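Local coordinates for protein putative Glycosidase (Bacteroides thetaiotaomicron, PDB 3R67) that is a putative glycosidase whose precise function is not established, built on the five-bladed beta-propeller fold expected of its family, at residues I23-S28 and D343-V348; K62-Y67 and L84-S89. All coordinates share one frame; numbering follows the deposited sequence.

Contact 1: residues I23-S28 and D343-V348; sequences INPIVS and DSRVAV. With EDO (1,2-ethanediol), chain E.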
# COMPACT_ATOMS: atom_id res chain seq x y z
N ILE A 23 -18.27 -2.14 -12.00
CA ILE A 23 -17.87 -1.32 -10.85
C ILE A 23 -16.57 -0.52 -11.08
O ILE A 23 -16.49 0.63 -10.63
CB ILE A 23 -17.71 -2.27 -9.62
CG1 ILE A 23 -19.08 -2.81 -9.16
CG2 ILE A 23 -16.97 -1.64 -8.43
CD1 ILE A 23 -20.19 -1.77 -8.77
N ASN A 24 -15.56 -1.12 -11.73
CA ASN A 24 -14.24 -0.50 -11.87
C ASN A 24 -14.12 0.38 -13.14
O ASN A 24 -14.69 0.05 -14.17
CB ASN A 24 -13.17 -1.59 -11.91
CG ASN A 24 -13.06 -2.31 -10.59
OD1 ASN A 24 -13.10 -1.69 -9.53
ND2 ASN A 24 -12.83 -3.62 -10.63
N PRO A 25 -13.38 1.51 -13.06
CA PRO A 25 -12.64 2.04 -11.89
C PRO A 25 -13.56 2.66 -10.86
O PRO A 25 -14.57 3.26 -11.19
CB PRO A 25 -11.71 3.10 -12.49
CG PRO A 25 -12.42 3.57 -13.72
CD PRO A 25 -13.21 2.39 -14.24
N ILE A 26 -13.21 2.50 -9.60
CA ILE A 26 -13.98 3.11 -8.53
C ILE A 26 -13.53 4.59 -8.36
O ILE A 26 -14.31 5.40 -7.89
CB ILE A 26 -13.89 2.31 -7.20
CG1 ILE A 26 -12.45 2.24 -6.64
CG2 ILE A 26 -14.48 0.91 -7.39
CD1 ILE A 26 -12.37 2.02 -5.15
N VAL A 27 -12.28 4.94 -8.72
CA VAL A 27 -11.73 6.31 -8.63
C VAL A 27 -10.95 6.58 -9.91
O VAL A 27 -10.12 5.77 -10.33
CB VAL A 27 -10.85 6.59 -7.36
CG1 VAL A 27 -10.47 8.08 -7.28
CG2 VAL A 27 -11.56 6.18 -6.07
N SER A 28 -11.21 7.72 -10.52
CA SER A 28 -10.60 8.22 -11.77
C SER A 28 -10.20 9.67 -11.59
O SER A 28 -10.77 10.31 -10.71
CB SER A 28 -11.57 8.07 -12.95
OG SER A 28 -11.97 6.73 -13.17
N ASP A 343 -0.91 2.90 -12.63
CA ASP A 343 -0.63 4.20 -11.99
C ASP A 343 -1.60 5.30 -12.48
O ASP A 343 -1.21 6.48 -12.52
CB ASP A 343 0.84 4.66 -12.22
CG ASP A 343 1.91 3.87 -11.47
OD1 ASP A 343 1.56 3.00 -10.65
OD2 ASP A 343 3.11 4.18 -11.66
N SER A 344 -2.88 4.94 -12.79
CA SER A 344 -3.86 5.90 -13.34
C SER A 344 -5.25 5.83 -12.71
O SER A 344 -5.91 6.86 -12.59
CB SER A 344 -4.03 5.67 -14.84
OG SER A 344 -2.82 5.92 -15.54
N ARG A 345 -5.70 4.63 -12.34
CA ARG A 345 -7.04 4.41 -11.77
C ARG A 345 -6.97 3.59 -10.48
O ARG A 345 -5.93 3.02 -10.15
CB ARG A 345 -7.95 3.68 -12.80
CG ARG A 345 -8.15 4.34 -14.16
CD ARG A 345 -8.87 5.69 -14.10
NE ARG A 345 -9.04 6.29 -15.42
CZ ARG A 345 -8.17 7.13 -16.00
NH1 ARG A 345 -7.06 7.48 -15.36
NH2 ARG A 345 -8.42 7.63 -17.19
N VAL A 346 -8.08 3.56 -9.74
CA VAL A 346 -8.28 2.76 -8.53
C VAL A 346 -9.35 1.74 -8.85
O VAL A 346 -10.37 2.10 -9.42
CB VAL A 346 -8.61 3.56 -7.24
CG1 VAL A 346 -8.78 2.63 -6.03
CG2 VAL A 346 -7.55 4.61 -6.94
N ALA A 347 -9.12 0.47 -8.51
CA ALA A 347 -10.11 -0.58 -8.76
C ALA A 347 -10.23 -1.49 -7.53
O ALA A 347 -9.40 -1.42 -6.62
CB ALA A 347 -9.73 -1.39 -10.01
N VAL A 348 -11.28 -2.32 -7.50
CA VAL A 348 -11.55 -3.26 -6.42
C VAL A 348 -11.77 -4.68 -7.02
O VAL A 348 -12.26 -4.83 -8.15
CB VAL A 348 -12.77 -2.80 -5.53
CG1 VAL A 348 -14.08 -2.71 -6.33
CG2 VAL A 348 -12.94 -3.69 -4.30
C1 EDO E . 3.38 1.15 -8.74
O1 EDO E . 3.05 2.51 -8.44
C2 EDO E . 4.73 1.13 -9.43
O2 EDO E . 4.67 1.87 -10.66
O HOH W 1 -12.11 6.00 -16.09

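Contact 2: residues K62-Y67 and L84-S89; sequences KVVVLY and LGYAYS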
# COMPACT_ATOMS: atom_id res chain seq x y z
N LYS A 62 -18.45 2.34 7.14
CA LYS A 62 -18.18 2.59 5.73
C LYS A 62 -16.77 2.17 5.34
O LYS A 62 -15.87 2.13 6.18
CB LYS A 62 -18.38 4.09 5.37
CG LYS A 62 -19.81 4.57 5.54
CD LYS A 62 -20.01 6.02 5.11
CE LYS A 62 -21.45 6.45 5.29
NZ LYS A 62 -21.66 7.84 4.85
N VAL A 63 -16.60 1.81 4.07
CA VAL A 63 -15.30 1.53 3.48
C VAL A 63 -14.73 2.87 3.06
O VAL A 63 -15.38 3.58 2.30
CB VAL A 63 -15.32 0.50 2.32
CG1 VAL A 63 -13.92 0.28 1.77
CG2 VAL A 63 -15.95 -0.84 2.75
N VAL A 64 -13.54 3.24 3.55
CA VAL A 64 -12.91 4.50 3.18
C VAL A 64 -11.64 4.18 2.42
O VAL A 64 -10.81 3.43 2.92
CB VAL A 64 -12.65 5.44 4.38
CG1 VAL A 64 -11.86 6.68 3.96
CG2 VAL A 64 -13.95 5.83 5.06
N VAL A 65 -11.51 4.72 1.21
CA VAL A 65 -10.36 4.54 0.34
C VAL A 65 -9.62 5.89 0.30
O VAL A 65 -10.22 6.92 -0.02
CB VAL A 65 -10.77 4.01 -1.07
CG1 VAL A 65 -9.67 4.22 -2.11
CG2 VAL A 65 -11.20 2.54 -1.01
N LEU A 66 -8.34 5.88 0.68
CA LEU A 66 -7.49 7.08 0.62
C LEU A 66 -6.59 6.91 -0.59
O LEU A 66 -5.66 6.10 -0.55
CB LEU A 66 -6.69 7.32 1.94
CG LEU A 66 -7.51 7.45 3.24
CD1 LEU A 66 -6.59 7.62 4.43
CD2 LEU A 66 -8.50 8.64 3.18
N TYR A 67 -6.95 7.55 -1.71
CA TYR A 67 -6.26 7.32 -2.98
C TYR A 67 -5.18 8.35 -3.25
O TYR A 67 -5.35 9.54 -3.01
CB TYR A 67 -7.24 7.30 -4.17
CG TYR A 67 -8.14 8.52 -4.31
CD1 TYR A 67 -9.38 8.57 -3.68
CD2 TYR A 67 -7.79 9.57 -5.16
CE1 TYR A 67 -10.22 9.66 -3.83
CE2 TYR A 67 -8.62 10.68 -5.31
CZ TYR A 67 -9.85 10.71 -4.66
OH TYR A 67 -10.69 11.79 -4.81
N LEU A 84 -3.50 12.86 -0.97
CA LEU A 84 -4.44 11.75 -0.81
C LEU A 84 -5.89 12.24 -0.80
O LEU A 84 -6.26 13.11 -0.02
CB LEU A 84 -4.16 10.96 0.46
CG LEU A 84 -2.73 10.44 0.67
CD1 LEU A 84 -2.64 9.62 1.94
CD2 LEU A 84 -2.21 9.64 -0.55
N GLY A 85 -6.67 11.65 -1.69
CA GLY A 85 -8.10 11.91 -1.78
C GLY A 85 -8.85 11.00 -0.83
O GLY A 85 -8.31 10.00 -0.36
N TYR A 86 -10.11 11.34 -0.54
CA TYR A 86 -10.95 10.57 0.37
C TYR A 86 -12.21 10.09 -0.37
O TYR A 86 -12.99 10.91 -0.85
CB TYR A 86 -11.30 11.46 1.57
CG TYR A 86 -12.10 10.82 2.69
CD1 TYR A 86 -13.48 10.61 2.56
CD2 TYR A 86 -11.53 10.61 3.95
CE1 TYR A 86 -14.24 10.12 3.63
CE2 TYR A 86 -12.27 10.14 5.01
CZ TYR A 86 -13.63 9.87 4.85
OH TYR A 86 -14.35 9.36 5.91
N ALA A 87 -12.38 8.77 -0.49
CA ALA A 87 -13.54 8.14 -1.13
C ALA A 87 -14.20 7.24 -0.12
O ALA A 87 -13.51 6.57 0.62
CB ALA A 87 -13.14 7.39 -2.39
N TYR A 88 -15.53 7.28 -0.02
CA TYR A 88 -16.25 6.50 0.99
C TYR A 88 -17.40 5.73 0.34
O TYR A 88 -18.03 6.22 -0.60
CB TYR A 88 -16.76 7.41 2.14
CG TYR A 88 -17.61 8.59 1.67
CD1 TYR A 88 -17.01 9.76 1.19
CD2 TYR A 88 -19.00 8.55 1.75
CE1 TYR A 88 -17.78 10.84 0.76
CE2 TYR A 88 -19.78 9.62 1.33
CZ TYR A 88 -19.17 10.77 0.84
OH TYR A 88 -19.95 11.83 0.42
N SER A 89 -17.65 4.52 0.86
CA SER A 89 -18.68 3.60 0.36
C SER A 89 -19.37 2.85 1.47
O SER A 89 -18.72 2.39 2.40
CB SER A 89 -18.05 2.58 -0.60
OG SER A 89 -19.01 1.67 -1.12

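Contact 1: residues I23-S28 and D343-V348
Asn24 lays one side of its flat carboxamide along Val348, OD1 and ND2 gripping that residue's N-H and C=O. OD1 accepts Val348 N at 2.8 Å, with the donor above the carbonyl plane. ND2 gives a nearly straight bond (171°) to Val348 O, which lies close to the plane of the amide. The same carboxamide lies against the small methyl of Ala347, OD1 to CB 3.4 Å.

Pro25, entered through a cis peptide, runs beside Arg345 in the same direction, CB to CB 3.8 Å. Ile26 and Val27 then both face Val346, a classic beta bulge: Val346 O takes Ile26 N at 2.9 Å and, weakly, Val27 N, while Val346 N returns a bond to Val27 O. With CG1 between its backbone N and carbonyl carbon (chi1 63°), Ile26 sends this branch to Val346 CG1 at 3.7 Å, and its CG2 lies 3.8 Å from Val348 CG1, the side chains crossing at about a right angle; Tyr338 of strand 334-341 packs on it. At the far end the bent Arg345 chain passes its CD 3.4 Å from Ser28 OG, and a water joins that hydroxyl to Arg345 NE.

Branched apolar groups thus fill one side of an irregular pairing with a single bridge. The amide of Asn24 extends the grip where the main chain has left register, and its two opposed bonds to Val348 fix which way round it sits.

Contact 2: residues K62-Y67 and L84-S89
Tyr67 and Gly85, facing each other across an antiparallel beta hairpin, make a close contact between strands 62-70 and 82-89, the two middle strands of a four-stranded antiparallel sheet, consistent with one blade of a beta-propeller. Tyr67 holds CG between its own N and carbonyl carbon (chi1 54°), which swings the ring across the gap to lie over the neighbouring strand. Gly85 CA sits over one ring face, 3.7 Å from its centroid and 15° off the normal, a CH-pi contact of the kind called aromatic rescue of glycine. With no side chain at Gly85, the ring can lie directly on the backbone and cover it. Gly85 N also bonds to Tyr67 O at 2.8 Å.

Beyond the glycine, the edge of the same ring reaches the methyl of Ala87, CE1 to CB 4.0 Å; a small residue suits this place beside a broad ring. Ala87 is paired with Val65 by two hydrogen bonds. The phenol tip of Tyr67 is gripped outside the hairpin by Glu47 and Arg97, so the ring is held by its face and its hydroxyl together.

Ser89 lies on this same face of the sheet, paired with Val63 through two bonds of 2.8 Å each. Its hydroxyl turns to His94 O and Gly92 N, tying the strand end to the following turn, while the beta-branched Val63, Val64 and Val65 suit the extended backbone of their own strand.

The other face carries Val64, Leu66, Tyr86 and Tyr88. Here Leu66 CD2 approaches Tyr86 CD2 obliquely, and Val64 CG1 sits over a face of the Tyr86 ring, 3.8 Å from its centroid.

The two contacts have centres about 12 Å apart and meet through apolar side chains: Val27 CG1 lies 3.7 Å from Tyr67 CD2, and Val346 CG2 lies 3.9 Å from Tyr67 CB. Val27 and Val346 of the bulge therefore pack on the hairpin face that carries Tyr67 and Ala87. Arg97 spans both, bonding Tyr67 OH and, weakly, Ser28 O. Contact 2 joins strands close in sequence within one hairpin, whereas contact 1 brings residues 23-28 to the last strand, 345-351, consistent with the closing of a propeller ring. At the start of segment 343-348, away from residues 23-28, Asp343 binds 1,2-ethanediol together with Asn53, OD1 to the ligand O1 2.7 Å; the molecule probably comes from the crystallisation liquor.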